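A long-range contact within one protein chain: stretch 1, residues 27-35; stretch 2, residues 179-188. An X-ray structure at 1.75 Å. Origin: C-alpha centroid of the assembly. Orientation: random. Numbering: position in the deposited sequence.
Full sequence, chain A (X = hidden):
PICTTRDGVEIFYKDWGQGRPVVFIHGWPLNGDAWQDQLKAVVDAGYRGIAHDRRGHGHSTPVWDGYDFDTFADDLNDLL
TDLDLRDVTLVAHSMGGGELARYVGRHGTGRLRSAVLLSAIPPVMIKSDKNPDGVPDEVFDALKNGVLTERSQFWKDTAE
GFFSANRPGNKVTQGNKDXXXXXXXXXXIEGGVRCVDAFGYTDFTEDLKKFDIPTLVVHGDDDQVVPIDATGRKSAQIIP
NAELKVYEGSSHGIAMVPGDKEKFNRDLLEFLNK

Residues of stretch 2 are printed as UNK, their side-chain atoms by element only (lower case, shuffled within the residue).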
ATOM      1  N   GLY A  27       2.599   0.517  -2.135  1.00  5.76           N
ATOM      2  CA  GLY A  27       1.578   0.979  -3.101  1.00  8.01           C
ATOM      3  C   GLY A  27       2.147   1.134  -4.520  1.00  9.13           C
ATOM      4  O   GLY A  27       3.297   0.836  -4.783  1.00  8.23           O
ATOM      5  N   TRP A  28       1.279   1.636  -5.406  1.00  7.98           N
ATOM      6  CA  TRP A  28       1.677   1.865  -6.802  1.00  9.34           C
ATOM      7  C   TRP A  28       2.280   3.231  -6.892  1.00  7.88           C
ATOM      8  O   TRP A  28       1.777   4.200  -6.290  1.00  8.83           O
ATOM      9  CB  TRP A  28       0.342   1.834  -7.573  1.00  7.72           C
ATOM     10  CG  TRP A  28       0.294   2.145  -9.048  1.00  9.06           C
ATOM     11  CD1 TRP A  28       0.364   1.263 -10.061  1.00  9.74           C
ATOM     12  CD2 TRP A  28       0.093   3.438  -9.642  1.00  9.85           C
ATOM     13  NE1 TRP A  28       0.243   1.898 -11.273  1.00 10.30           N
ATOM     14  CE2 TRP A  28       0.070   3.232 -11.034  1.00  9.85           C
ATOM     15  CE3 TRP A  28      -0.077   4.734  -9.162  1.00 12.05           C
ATOM     16  CZ2 TRP A  28      -0.116   4.266 -11.960  1.00 10.23           C
ATOM     17  CZ3 TRP A  28      -0.258   5.773 -10.067  1.00 13.00           C
ATOM     18  CH2 TRP A  28      -0.270   5.516 -11.457  1.00 11.06           C
ATOM     19  N   PRO A  29       3.267   3.445  -7.788  1.00  7.28           N
ATOM     20  CA  PRO A  29       3.955   2.418  -8.558  1.00  6.92           C
ATOM     21  C   PRO A  29       5.337   2.098  -7.999  1.00  9.05           C
ATOM     22  O   PRO A  29       6.365   2.080  -8.714  1.00  9.09           O
ATOM     23  CB  PRO A  29       4.151   3.236  -9.859  1.00  9.08           C
ATOM     24  CG  PRO A  29       4.458   4.629  -9.394  1.00  7.40           C
ATOM     25  CD  PRO A  29       3.740   4.812  -8.077  1.00  7.74           C
ATOM     26  N   LEU A  30       5.397   1.901  -6.688  1.00  5.63           N
ATOM     27  CA  LEU A  30       6.693   1.834  -5.993  1.00  5.92           C
ATOM     28  C   LEU A  30       7.106   0.428  -5.710  1.00  6.97           C
ATOM     29  O   LEU A  30       6.874  -0.477  -6.515  1.00  8.29           O
ATOM     30  CB  LEU A  30       6.520   2.700  -4.719  1.00  8.19           C
ATOM     31  CG  LEU A  30       5.967   4.100  -4.952  1.00  7.82           C
ATOM     32  CD1 LEU A  30       5.863   4.816  -3.592  1.00 10.72           C
ATOM     33  CD2 LEU A  30       6.840   4.912  -5.907  1.00  7.12           C
ATOM     34  N   ASN A  31       7.831   0.225  -4.593  1.00  5.73           N
ATOM     35  CA  ASN A  31       8.315  -1.090  -4.269  1.00  5.92           C
ATOM     36  C   ASN A  31       8.707  -1.076  -2.778  1.00  4.92           C
ATOM     37  O   ASN A  31       8.369  -0.068  -2.166  1.00  5.86           O
ATOM     38  CB  ASN A  31       9.461  -1.561  -5.174  1.00  6.34           C
ATOM     39  CG  ASN A  31      10.663  -0.638  -5.160  1.00  8.74           C
ATOM     40  OD1 ASN A  31      11.271  -0.457  -4.102  1.00  9.89           O
ATOM     41  ND2 ASN A  31      11.105  -0.070  -6.298  1.00  7.93           N
ATOM     42  N   GLY A  32       9.277  -2.130  -2.259  1.00  7.42           N
ATOM     43  CA  GLY A  32       9.572  -2.195  -0.830  1.00  6.07           C
ATOM     44  C   GLY A  32      10.530  -1.135  -0.342  1.00  8.39           C
ATOM     45  O   GLY A  32      10.533  -0.822   0.870  1.00  6.78           O
ATOM     46  N   ASP A  33      11.294  -0.470  -1.236  1.00  8.05           N
ATOM     47  CA  ASP A  33      12.102   0.659  -0.759  1.00  8.45           C
ATOM     48  C   ASP A  33      11.276   1.809  -0.234  1.00  7.33           C
ATOM     49  O   ASP A  33      11.793   2.693   0.468  1.00  9.03           O
ATOM     50  CB  ASP A  33      12.957   1.246  -1.904  1.00  9.61           C
ATOM     51  CG  ASP A  33      14.186   0.403  -2.188  1.00 12.04           C
ATOM     52  OD1 ASP A  33      14.483  -0.460  -1.360  1.00 12.43           O
ATOM     53  OD2 ASP A  33      14.817   0.580  -3.274  1.00 12.88           O
ATOM     54  N   ALA A  34       9.965   1.911  -0.506  1.00  5.01           N
ATOM     55  CA  ALA A  34       9.060   2.904   0.009  1.00  6.87           C
ATOM     56  C   ALA A  34       8.834   2.715   1.517  1.00  8.17           C
ATOM     57  O   ALA A  34       8.153   3.594   2.047  1.00 10.61           O
ATOM     58  CB  ALA A  34       7.681   2.856  -0.656  1.00  7.89           C
ATOM     59  N   TRP A  35       9.391   1.688   2.105  1.00  6.54           N
ATOM     60  CA  TRP A  35       9.158   1.454   3.523  1.00  6.11           C
ATOM     61  C   TRP A  35      10.462   1.473   4.313  1.00  6.93           C
ATOM     62  O   TRP A  35      10.442   1.081   5.489  1.00  9.58           O
ATOM     63  CB  TRP A  35       8.595   0.037   3.684  1.00  6.51           C
ATOM     64  CG  TRP A  35       7.174  -0.121   3.173  1.00  6.02           C
ATOM     65  CD1 TRP A  35       6.764  -0.988   2.218  1.00  8.26           C
ATOM     66  CD2 TRP A  35       6.002   0.457   3.767  1.00  7.12           C
ATOM     67  NE1 TRP A  35       5.372  -0.936   2.113  1.00  7.95           N
ATOM     68  CE2 TRP A  35       4.891  -0.066   3.048  1.00  8.26           C
ATOM     69  CE3 TRP A  35       5.773   1.432   4.720  1.00  7.14           C
ATOM     70  CZ2 TRP A  35       3.581   0.341   3.348  1.00 10.27           C
ATOM     71  CZ3 TRP A  35       4.471   1.812   5.058  1.00  9.11           C
ATOM     72  CH2 TRP A  35       3.380   1.282   4.319  1.00  7.18           C
ATOM     73  N   UNK A 179      13.124  10.307  -5.716  1.00  5.05           N
ATOM     74  CA  UNK A 179      13.066   8.901  -5.294  1.00  5.66           C
ATOM     75  C   UNK A 179      11.800   8.172  -5.786  1.00  4.95           C
ATOM     76  O   UNK A 179      11.833   6.965  -6.063  1.00  6.79           O
ATOM     77  c   UNK A 179      13.154   8.827  -3.777  1.00  8.85           C
ATOM     78  N   UNK A 180      10.693   8.922  -5.836  1.00  7.32           N
ATOM     79  CA  UNK A 180       9.440   8.406  -6.395  1.00  5.74           C
ATOM     80  C   UNK A 180       9.701   7.938  -7.840  1.00  7.38           C
ATOM     81  O   UNK A 180       9.349   6.802  -8.183  1.00  7.26           O
ATOM     82  c   UNK A 180       5.493   9.004  -8.758  1.00 11.46           C
ATOM     83  c   UNK A 180       7.035   9.111  -6.905  1.00  8.07           C
ATOM     84  c   UNK A 180       8.385   9.531  -6.346  1.00  6.97           C
ATOM     85  c   UNK A 180       4.843   8.205  -6.606  1.00  9.98           C
ATOM     86  c   UNK A 180       4.550   8.431  -7.924  1.00 10.16           C
ATOM     87  c   UNK A 180       6.080   8.556  -6.070  1.00  7.47           C
ATOM     88  c   UNK A 180       6.739   9.353  -8.234  1.00  7.48           C
ATOM     89  N   UNK A 181      10.275   8.862  -8.601  1.00  6.42           N
ATOM     90  CA  UNK A 181      10.600   8.508 -10.010  1.00  6.54           C
ATOM     91  C   UNK A 181      11.519   7.310 -10.078  1.00  6.78           C
ATOM     92  O   UNK A 181      11.300   6.394 -10.877  1.00  6.22           O
ATOM     93  n   UNK A 181      11.970   9.216 -14.279  1.00  5.96           N
ATOM     94  c   UNK A 181      14.423   8.790 -14.395  1.00  8.09           C
ATOM     95  c   UNK A 181      11.218   9.731 -10.677  1.00  6.69           C
ATOM     96  c   UNK A 181      11.067   9.479 -13.230  1.00  8.31           C
ATOM     97  c   UNK A 181      14.284   9.101 -11.598  1.00  9.39           C
ATOM     98  c   UNK A 181      13.122   9.207 -12.358  1.00  7.18           C
ATOM     99  c   UNK A 181      13.219   9.066 -13.755  1.00  8.82           C
ATOM    100  c   UNK A 181      11.752   9.489 -12.067  1.00  7.28           C
ATOM    101  c   UNK A 181      15.488   8.851 -12.238  1.00 11.29           C
ATOM    102  c   UNK A 181      15.552   8.663 -13.643  1.00  8.92           C
ATOM    103  N   UNK A 182      12.578   7.262  -9.273  1.00  4.89           N
ATOM    104  CA  UNK A 182      13.548   6.158  -9.283  1.00  7.35           C
ATOM    105  C   UNK A 182      12.891   4.820  -9.000  1.00  8.98           C
ATOM    106  O   UNK A 182      13.188   3.810  -9.660  1.00  7.24           O
ATOM    107  c   UNK A 182      16.852   5.460  -8.614  1.00 11.14           C
ATOM    108  c   UNK A 182      14.595   6.476  -8.181  1.00  6.98           C
ATOM    109  o   UNK A 182      18.529   2.575  -7.107  1.00 15.90           O
ATOM    110  c   UNK A 182      15.442   4.433  -6.965  1.00  9.12           C
ATOM    111  c   UNK A 182      16.389   3.464  -6.715  1.00 11.99           C
ATOM    112  c   UNK A 182      17.820   4.511  -8.337  1.00 11.26           C
ATOM    113  c   UNK A 182      17.601   3.553  -7.377  1.00 13.02           C
ATOM    114  c   UNK A 182      15.628   5.409  -7.933  1.00  8.94           C
ATOM    115  N   UNK A 183      11.996   4.741  -7.992  1.00  6.25           N
ATOM    116  CA  UNK A 183      11.292   3.517  -7.715  1.00  4.93           C
ATOM    117  C   UNK A 183      10.333   3.157  -8.887  1.00  5.81           C
ATOM    118  O   UNK A 183      10.254   1.963  -9.194  1.00  6.91           O
ATOM    119  c   UNK A 183      11.512   3.712  -5.243  1.00  6.26           C
ATOM    120  c   UNK A 183      10.227   5.449  -3.570  1.00 11.13           C
ATOM    121  s   UNK A 183      10.545   3.708  -3.672  1.00  9.89           S
ATOM    122  c   UNK A 183      10.465   3.646  -6.390  1.00  5.46           C
ATOM    123  N   UNK A 184       9.663   4.148  -9.409  1.00  5.22           N
ATOM    124  CA  UNK A 184       8.664   3.868 -10.483  1.00  6.67           C
ATOM    125  C   UNK A 184       9.314   3.387 -11.758  1.00  6.19           C
ATOM    126  O   UNK A 184       8.708   2.570 -12.479  1.00  6.91           O
ATOM    127  c   UNK A 184       7.889   5.154 -10.708  1.00  7.10           C
ATOM    128  N   UNK A 185      10.599   3.719 -12.002  1.00  6.72           N
ATOM    129  CA  UNK A 185      11.237   3.288 -13.262  1.00  7.90           C
ATOM    130  C   UNK A 185      11.477   1.810 -13.224  1.00  8.85           C
ATOM    131  O   UNK A 185      11.739   1.182 -14.272  1.00 11.43           O
ATOM    132  s   UNK A 185      11.346   5.710 -15.392  1.00 16.00           S
ATOM    133  c   UNK A 185      12.687   5.175 -16.469  1.00 19.39           C
ATOM    134  c   UNK A 185      12.550   4.075 -13.467  1.00 10.50           C
ATOM    135  c   UNK A 185      12.251   5.541 -13.818  1.00 12.91           C
ATOM    136  N   UNK A 186      11.390   1.113 -12.081  1.00  6.58           N
ATOM    137  CA  UNK A 186      11.582  -0.315 -12.023  1.00  6.89           C
ATOM    138  C   UNK A 186      10.268  -1.068 -12.250  1.00  8.04           C
ATOM    139  O   UNK A 186      10.336  -2.308 -12.297  1.00  9.94           O
ATOM    140  c   UNK A 186      12.131  -0.741 -10.651  1.00  8.46           C
ATOM    141  N   UNK A 187       9.160  -0.346 -12.407  1.00  8.30           N
ATOM    142  CA  UNK A 187       7.906  -1.102 -12.616  1.00  6.58           C
ATOM    143  C   UNK A 187       7.696  -1.420 -14.117  1.00  8.43           C
ATOM    144  O   UNK A 187       7.953  -0.526 -14.920  1.00  8.35           O
ATOM    145  o   UNK A 187       3.368   0.034 -11.156  1.00 11.30           O
ATOM    146  n   UNK A 187       4.277   1.258 -12.794  1.00  8.28           N
ATOM    147  c   UNK A 187       4.290   0.207 -12.031  1.00  7.99           C
ATOM    148  c   UNK A 187       5.380  -0.816 -12.252  1.00  8.33           C
ATOM    149  c   UNK A 187       6.789  -0.194 -12.149  1.00  6.82           C
ATOM    150  N   UNK A 188       7.129  -2.587 -14.399  1.00  7.35           N
ATOM    151  CA  UNK A 188       6.856  -2.847 -15.832  1.00  7.94           C
ATOM    152  C   UNK A 188       5.802  -1.882 -16.315  1.00  9.15           C
ATOM    153  O   UNK A 188       4.896  -1.413 -15.600  1.00  8.87           O
ATOM    154  c   UNK A 188       7.353  -5.298 -15.588  1.00  8.15           C
ATOM    155  c   UNK A 188       6.350  -4.270 -16.079  1.00  8.80           C
ATOM    156  o   UNK A 188       5.110  -4.404 -15.353  1.00  9.70           O
TER
HETATM  157  O   HOH W   1       8.875  -0.388  -8.662  1.00  7.74           O

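Position 179 carries a single carbon beyond CA, which makes no contact with stretch 1. One carbon means Ala179, a small residue that suits a helix. Position 180 has one carbon followed by a ring of six carbons with no heteroatom, and the ring meets Pro29 and Leu30: Phe180. Its CB points sideways, but the t rotamer brings the ring to stretch 1, where CZ lies 3.7 Å from Pro29 CD and CD1 lies 3.7 Å from Leu30 CD2. A flat, wholly apolar ring suits this buried site, for it meets two aliphatic side chains at once.

Position 181 bears one carbon and then fused five- and six-membered rings with eight carbons and one nitrogen, which is Trp181. It points away from stretch 1, where a large ring system can be accommodated, and its NE1 is satisfied by a hydrogen bond elsewhere in the structure. At position 182 a six-carbon ring ends in an oxygen: Tyr182. The residue is exposed, so the polar hydroxyl can remain at the surface.

Position 183 has an unbranched chain of two carbons, a sulfur and a carbon, aimed toward stretch 1, where it meets Leu30, Asp33 and Ala34; this is Met183. Its CB lies 3.9 Å from Leu30 CD2, while SD approaches Asp33 CB at 3.9 Å and Ala34 CB at 4.2 Å. A long, unbranched, apolar chain lets CB pack on Leu30 while SD reaches the 3-10 segment. Position 184 shows one carbon, 3.7 Å from Pro29 CG, hence Ala184; the small methyl matches a place where the backbones run close, with Ala184 CA 5.3 Å from Pro29 CA.

Position 185 repeats the unbranched pattern with sulfur and is Met185, but it points away and makes no contact with stretch 1, which therefore places no demand on this partly exposed side chain. Position 186, with one carbon, is Ala186, exposed within the type I turn from Ala184 to position 187. There, three carbons in a row end in one oxygen and one nitrogen, an amide that meets Trp28 and Pro29: Gln187. Extended in t, t, it reaches Trp28 CD1 with OE1 at 3.4 Å and Pro29 CB with NE2 at 3.5 Å, contacts that are not hydrogen bonds. Position 188 has a carbon carrying one oxygen and one carbon, so it is Thr188, whose hydroxyl caps the helix that follows.

The contact is mainly apolar packing around Pro29 and Leu30, and no direct hydrogen bond crosses it. One polar link is indirect: a water donates to Leu30 O (2.9 Å) and Met183 O (2.8 Å) and accepts from Asn31 ND2 (3.3 Å), each distance measured from the water O. A direct, weakly polar contact is the CA-H...O approach of Ala184 CA to Pro29 O at 3.4 Å.

Stretch 2 179-188: AFWYMAMAQT
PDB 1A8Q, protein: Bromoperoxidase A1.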